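Local coordinates for beta 1-3 glucanase (Clostridium beijerinckii NCIMB 8052, PDB 5H4E), which probably hydrolyses the beta-1,3-glycosidic bonds of glucans, as a glycoside hydrolase family 64 beta-1,3-glucanase domain, at residues Y101-P104 / L105-K108; K326-P329 / A330-A334. One frame throughout, in Å; residues are numbered along the deposited sequence.

Interaction 1 of 2, residues Y101-P104 / L105-K108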
ATOM      1  N   TYR A 101     -14.329   6.740  -8.850  1.00 19.05           N
ATOM      2  CA  TYR A 101     -15.742   7.074  -8.878  1.00 18.12           C
ATOM      3  C   TYR A 101     -15.942   8.379  -9.658  1.00 21.89           C
ATOM      4  O   TYR A 101     -15.127   9.303  -9.536  1.00 21.58           O
ATOM      5  CB  TYR A 101     -16.273   7.237  -7.450  1.00 19.79           C
ATOM      6  CG  TYR A 101     -16.357   5.990  -6.589  1.00 19.07           C
ATOM      7  CD1 TYR A 101     -16.340   4.707  -7.142  1.00 21.43           C
ATOM      8  CD2 TYR A 101     -16.509   6.106  -5.208  1.00 19.04           C
ATOM      9  CE1 TYR A 101     -16.450   3.580  -6.328  1.00 19.52           C
ATOM     10  CE2 TYR A 101     -16.616   5.003  -4.397  1.00 19.36           C
ATOM     11  CZ  TYR A 101     -16.594   3.746  -4.952  1.00 17.99           C
ATOM     12  OH  TYR A 101     -16.707   2.665  -4.102  1.00 20.44           O
ATOM     13  N   GLY A 102     -17.012   8.466 -10.446  1.00 22.83           N
ATOM     14  CA  GLY A 102     -17.376   9.721 -11.091  1.00 25.01           C
ATOM     15  C   GLY A 102     -16.660  10.001 -12.400  1.00 23.89           C
ATOM     16  O   GLY A 102     -17.275  10.416 -13.382  1.00 24.44           O
ATOM     17  N   LYS A 103     -15.349   9.792 -12.411  1.00 24.54           N
ATOM     18  CA  LYS A 103     -14.558   9.960 -13.621  1.00 23.10           C
ATOM     19  C   LYS A 103     -13.324   9.082 -13.523  1.00 22.57           C
ATOM     20  O   LYS A 103     -12.938   8.673 -12.423  1.00 21.82           O
ATOM     21  CB  LYS A 103     -14.162  11.429 -13.831  1.00 24.90           C
ATOM     22  CG  LYS A 103     -13.502  12.059 -12.627  1.00 25.22           C
ATOM     23  CD  LYS A 103     -12.525  13.162 -13.032  1.00 30.49           C
ATOM     24  CE  LYS A 103     -13.212  14.406 -13.540  1.00 30.05           C
ATOM     25  NZ  LYS A 103     -12.225  15.448 -13.985  1.00 33.16           N
ATOM     26  N   PRO A 104     -12.712   8.755 -14.668  1.00 22.38           N
ATOM     27  CA  PRO A 104     -11.489   7.961 -14.605  1.00 21.40           C
ATOM     28  C   PRO A 104     -10.317   8.799 -14.120  1.00 21.17           C
ATOM     29  O   PRO A 104     -10.375  10.029 -14.135  1.00 20.01           O
ATOM     30  CB  PRO A 104     -11.286   7.521 -16.060  1.00 23.29           C
ATOM     31  CG  PRO A 104     -11.916   8.616 -16.844  1.00 22.76           C
ATOM     32  CD  PRO A 104     -13.129   9.008 -16.060  1.00 23.60           C
ATOM     33  N   LEU A 105      -9.253   8.130 -13.709  1.00 19.29           N
ATOM     34  CA  LEU A 105      -8.035   8.818 -13.306  1.00 18.52           C
ATOM     35  C   LEU A 105      -7.284   9.290 -14.540  1.00 24.80           C
ATOM     36  O   LEU A 105      -7.481   8.759 -15.642  1.00 22.11           O
ATOM     37  CB  LEU A 105      -7.158   7.898 -12.455  1.00 22.79           C
ATOM     38  CG  LEU A 105      -7.810   7.460 -11.141  1.00 17.80           C
ATOM     39  CD1 LEU A 105      -6.885   6.563 -10.352  1.00 17.10           C
ATOM     40  CD2 LEU A 105      -8.138   8.711 -10.347  1.00 19.34           C
ATOM     41  N   TYR A 106      -6.450  10.308 -14.360  1.00 19.91           N
ATOM     42  CA  TYR A 106      -5.572  10.780 -15.428  1.00 23.99           C
ATOM     43  C   TYR A 106      -4.168  10.205 -15.258  1.00 26.20           C
ATOM     44  O   TYR A 106      -3.391  10.684 -14.424  1.00 22.50           O
ATOM     45  CB  TYR A 106      -5.493  12.301 -15.438  1.00 22.49           C
ATOM     46  CG  TYR A 106      -6.803  13.017 -15.617  1.00 25.63           C
ATOM     47  CD1 TYR A 106      -7.319  13.273 -16.886  1.00 24.27           C
ATOM     48  CD2 TYR A 106      -7.514  13.472 -14.518  1.00 24.79           C
ATOM     49  CE1 TYR A 106      -8.516  13.941 -17.051  1.00 26.30           C
ATOM     50  CE2 TYR A 106      -8.714  14.143 -14.670  1.00 24.08           C
ATOM     51  CZ  TYR A 106      -9.208  14.382 -15.940  1.00 31.04           C
ATOM     52  OH  TYR A 106     -10.399  15.052 -16.080  1.00 30.49           O
ATOM     53  N   ILE A 107      -3.850   9.176 -16.041  1.00 22.42           N
ATOM     54  CA  ILE A 107      -2.553   8.522 -15.953  1.00 24.76           C
ATOM     55  C   ILE A 107      -1.653   8.912 -17.131  1.00 22.59           C
ATOM     56  O   ILE A 107      -1.975   8.623 -18.286  1.00 24.34           O
ATOM     57  CB  ILE A 107      -2.719   6.984 -15.910  1.00 23.33           C
ATOM     58  CG1 ILE A 107      -3.445   6.571 -14.616  1.00 23.57           C
ATOM     59  CG2 ILE A 107      -1.377   6.302 -16.055  1.00 25.49           C
ATOM     60  CD1 ILE A 107      -3.743   5.083 -14.518  1.00 24.80           C
ATOM     61  N   LYS A 108      -0.533   9.566 -16.829  1.00 25.78           N
ATOM     62  CA  LYS A 108       0.444   9.984 -17.842  1.00 28.76           C
ATOM     63  C   LYS A 108       1.489   8.900 -18.128  1.00 28.48           C
ATOM     64  O   LYS A 108       2.262   8.533 -17.241  1.00 31.11           O
ATOM     65  CB  LYS A 108       1.150  11.268 -17.387  1.00 32.33           C
ATOM     66  CG  LYS A 108       2.070  11.924 -18.421  1.00 29.27           C
ATOM     67  CD  LYS A 108       1.262  12.629 -19.497  1.00 33.72           C
ATOM     68  CE  LYS A 108       2.100  13.651 -20.262  1.00 35.00           C
ATOM     69  NZ  LYS A 108       1.217  14.513 -21.114  1.00 36.56           N
TER

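Interaction 2 of 2, residues K326-P329 / A330-A334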
ATOM      1  N   LYS A 326       0.700   1.220  22.059  1.00 18.31           N
ATOM      2  CA  LYS A 326       0.318   1.448  23.452  1.00 21.22           C
ATOM      3  C   LYS A 326       0.834   2.771  24.009  1.00 24.38           C
ATOM      4  O   LYS A 326       0.374   3.245  25.046  1.00 21.67           O
ATOM      5  CB  LYS A 326       0.811   0.295  24.324  1.00 23.40           C
ATOM      6  CG  LYS A 326      -0.022  -0.973  24.225  1.00 27.19           C
ATOM      7  CD  LYS A 326      -1.324  -0.816  25.006  1.00 35.06           C
ATOM      8  CE  LYS A 326      -2.214  -2.059  24.941  1.00 38.02           C
ATOM      9  NZ  LYS A 326      -2.609  -2.436  23.546  1.00 33.25           N
ATOM     10  N   ASP A 327       1.803   3.366  23.335  1.00 18.84           N
ATOM     11  CA  ASP A 327       2.227   4.704  23.724  1.00 22.81           C
ATOM     12  C   ASP A 327       2.773   5.466  22.530  1.00 21.28           C
ATOM     13  O   ASP A 327       3.203   4.871  21.542  1.00 18.63           O
ATOM     14  CB  ASP A 327       3.276   4.650  24.840  1.00 26.77           C
ATOM     15  CG  ASP A 327       3.447   6.003  25.546  1.00 33.63           C
ATOM     16  OD1 ASP A 327       2.620   6.921  25.300  1.00 37.38           O
ATOM     17  OD2 ASP A 327       4.400   6.149  26.346  1.00 33.69           O
ATOM     18  N   ALA A 328       2.740   6.793  22.638  1.00 21.45           N
ATOM     19  CA  ALA A 328       3.258   7.684  21.611  1.00 21.00           C
ATOM     20  C   ALA A 328       4.775   7.825  21.737  1.00 21.90           C
ATOM     21  O   ALA A 328       5.318   7.756  22.844  1.00 20.98           O
ATOM     22  CB  ALA A 328       2.580   9.049  21.722  1.00 24.78           C
ATOM     23  N   PRO A 329       5.475   8.020  20.611  1.00 20.85           N
ATOM     24  CA  PRO A 329       4.939   8.110  19.250  1.00 18.58           C
ATOM     25  C   PRO A 329       4.636   6.739  18.658  1.00 18.56           C
ATOM     26  O   PRO A 329       5.395   5.794  18.844  1.00 18.09           O
ATOM     27  CB  PRO A 329       6.075   8.781  18.483  1.00 19.27           C
ATOM     28  CG  PRO A 329       7.300   8.271  19.151  1.00 18.63           C
ATOM     29  CD  PRO A 329       6.938   8.207  20.627  1.00 22.33           C
ATOM     30  N   ALA A 330       3.535   6.649  17.923  1.00 17.44           N
ATOM     31  CA  ALA A 330       3.226   5.436  17.182  1.00 19.30           C
ATOM     32  C   ALA A 330       2.458   5.839  15.938  1.00 15.30           C
ATOM     33  O   ALA A 330       2.024   6.987  15.824  1.00 16.29           O
ATOM     34  CB  ALA A 330       2.414   4.473  18.037  1.00 17.42           C
ATOM     35  N   ASN A 331       2.276   4.909  15.013  1.00 14.28           N
ATOM     36  CA  ASN A 331       1.538   5.245  13.792  1.00 17.12           C
ATOM     37  C   ASN A 331       0.034   5.116  14.040  1.00 16.59           C
ATOM     38  O   ASN A 331      -0.582   4.110  13.699  1.00 16.77           O
ATOM     39  CB  ASN A 331       1.990   4.366  12.628  1.00 16.42           C
ATOM     40  CG  ASN A 331       1.569   4.922  11.290  1.00 15.97           C
ATOM     41  OD1 ASN A 331       0.492   5.486  11.175  1.00 15.33           O
ATOM     42  ND2 ASN A 331       2.425   4.776  10.273  1.00 15.46           N
ATOM     43  N   TYR A 332      -0.550   6.140  14.648  1.00 16.17           N
ATOM     44  CA  TYR A 332      -1.970   6.085  15.015  1.00 15.61           C
ATOM     45  C   TYR A 332      -2.902   6.103  13.805  1.00 16.67           C
ATOM     46  O   TYR A 332      -4.035   5.627  13.874  1.00 17.12           O
ATOM     47  CB  TYR A 332      -2.295   7.234  15.975  1.00 17.07           C
ATOM     48  CG  TYR A 332      -1.706   6.964  17.344  1.00 16.37           C
ATOM     49  CD1 TYR A 332      -2.292   6.018  18.188  1.00 18.75           C
ATOM     50  CD2 TYR A 332      -0.543   7.594  17.768  1.00 18.44           C
ATOM     51  CE1 TYR A 332      -1.763   5.742  19.438  1.00 22.43           C
ATOM     52  CE2 TYR A 332      -0.004   7.332  19.040  1.00 18.57           C
ATOM     53  CZ  TYR A 332      -0.621   6.395  19.858  1.00 20.81           C
ATOM     54  OH  TYR A 332      -0.122   6.109  21.115  1.00 24.58           O
ATOM     55  N   PHE A 333      -2.416   6.634  12.696  1.00 13.38           N
ATOM     56  CA  PHE A 333      -3.106   6.461  11.413  1.00 16.24           C
ATOM     57  C   PHE A 333      -3.265   4.951  11.107  1.00 16.15           C
ATOM     58  O   PHE A 333      -4.379   4.462  10.898  1.00 14.35           O
ATOM     59  CB  PHE A 333      -2.335   7.199  10.307  1.00 17.31           C
ATOM     60  CG  PHE A 333      -2.838   6.940   8.899  1.00 16.16           C
ATOM     61  CD1 PHE A 333      -2.319   5.893   8.142  1.00 15.31           C
ATOM     62  CD2 PHE A 333      -3.807   7.762   8.328  1.00 15.55           C
ATOM     63  CE1 PHE A 333      -2.770   5.648   6.842  1.00 17.26           C
ATOM     64  CE2 PHE A 333      -4.265   7.531   7.019  1.00 14.75           C
ATOM     65  CZ  PHE A 333      -3.744   6.472   6.277  1.00 18.15           C
ATOM     66  N   ALA A 334      -2.159   4.215  11.119  1.00 13.25           N
ATOM     67  CA  ALA A 334      -2.195   2.783  10.817  1.00 15.67           C
ATOM     68  C   ALA A 334      -3.115   2.046  11.785  1.00 17.29           C
ATOM     69  O   ALA A 334      -3.934   1.222  11.377  1.00 16.06           O
ATOM     70  CB  ALA A 334      -0.793   2.185  10.873  1.00 13.89           C
TER

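Interaction 1 of 2, residues Y101-P104 / L105-K108
Leu-105 is peptide-bonded to Pro-104, and its buried backbone N has no hydrogen-bond partner in the model, a polar cost left at the join of 101-104 and 105-108. The Leu-105 side chain leads away from the preceding residues and meets Phe-78, Tyr-98 and Ser-100. Tyr-106 turns back instead: with CG beside its own backbone N (chi1 -59°), the ring reaches the side chain three residues earlier. Lys-103 NZ donates to Tyr-106 OH over 2.8 Å. The ammonium lies at the edge of the ring, near its plane, and stands 3.7 Å from Tyr-106 CZ, which points to a bond to the phenol oxygen and not to a cation-pi contact. The angle from Tyr-106 CZ through Tyr-106 OH to Lys-103 NZ, 124°, agrees with this. Lys-103 gets there by a bend at chi3 (72°), which brings the end of its chain closer to the tyrosine than its root. Tyr-106 N is separately held by Asn-131 OD1, and the tyrosine side chain also touches Leu-63 of strand 63-67. In this irregular connection between strands 95-101 and 108-111, the side-chain bond from Lys-103 bridges i to i+3. The chemistry implies a phenol oxygen accepting from an ammonium group, which would probably stabilise negative charge on that oxygen and limit rotation of the lysine end.

Interaction 2 of 2, residues K326-P329 / A330-A334
Ala-328 N has two oxygens nearby, Asp-327 OD1 and Tyr-332 OH, but bonds to the first. Its hydrogen bond to Asp-327 OD1 is 2.7 Å long and bent, with an N-H...O angle of 133°, and the N-H arrives from above the carboxylate plane. Tyr-332 OH lies 3.3 Å from Ala-328 N, yet the angle is too poor for a bond, so this end of the contact rests on packing. The same hydroxyl is 3.3 Å from Asp-327 C. The methyl of Ala-328 approaches the edge of the tyrosine ring near its plane, with CB 4.1 Å from Tyr-332 CE2. A first torsion of -73° sets Tyr-332 CG beside its own backbone N, and from there the ring extends back along the preceding chain. Ala-330 CB lies 3.6 Å from Asp-327 O. A cis peptide between Ala-328 and Pro-329 and an inverse gamma turn centred on Asn-331 redirect the backbone here. Asn-331 is the N-cap: its OD1 accepts from Ala-334 N at 2.9 Å and 162°, satisfying a first-turn N-H. The contact thus forms the entry to helix 332-339, tied through Asn-331 ND2 to Asn-308 on helix 294-309 and through Pro-329 O to His-310 just after it, while Tyr-332 packs against Tyr-225 and Pro-194, the latter just before helix 195-198.

Interaction 1 closes well before interaction 2 opens along the chain, and the two lie on opposite sides of its centre, with their own centres 33 Å apart. Even their nearest atoms are about 17 Å from one another, so they do not touch. The first belongs to a connection that leaves strand 95-101, a member of a branched or curled antiparallel sheet, and leads to strand 108-111. The second lies at the end of the loop between helices 294-309 and 332-339 and runs into the latter. Both are part of the beta-1,3-glucanase domain. They therefore belong to separate connections, one among strands and one between helices, within the same glucanase chain.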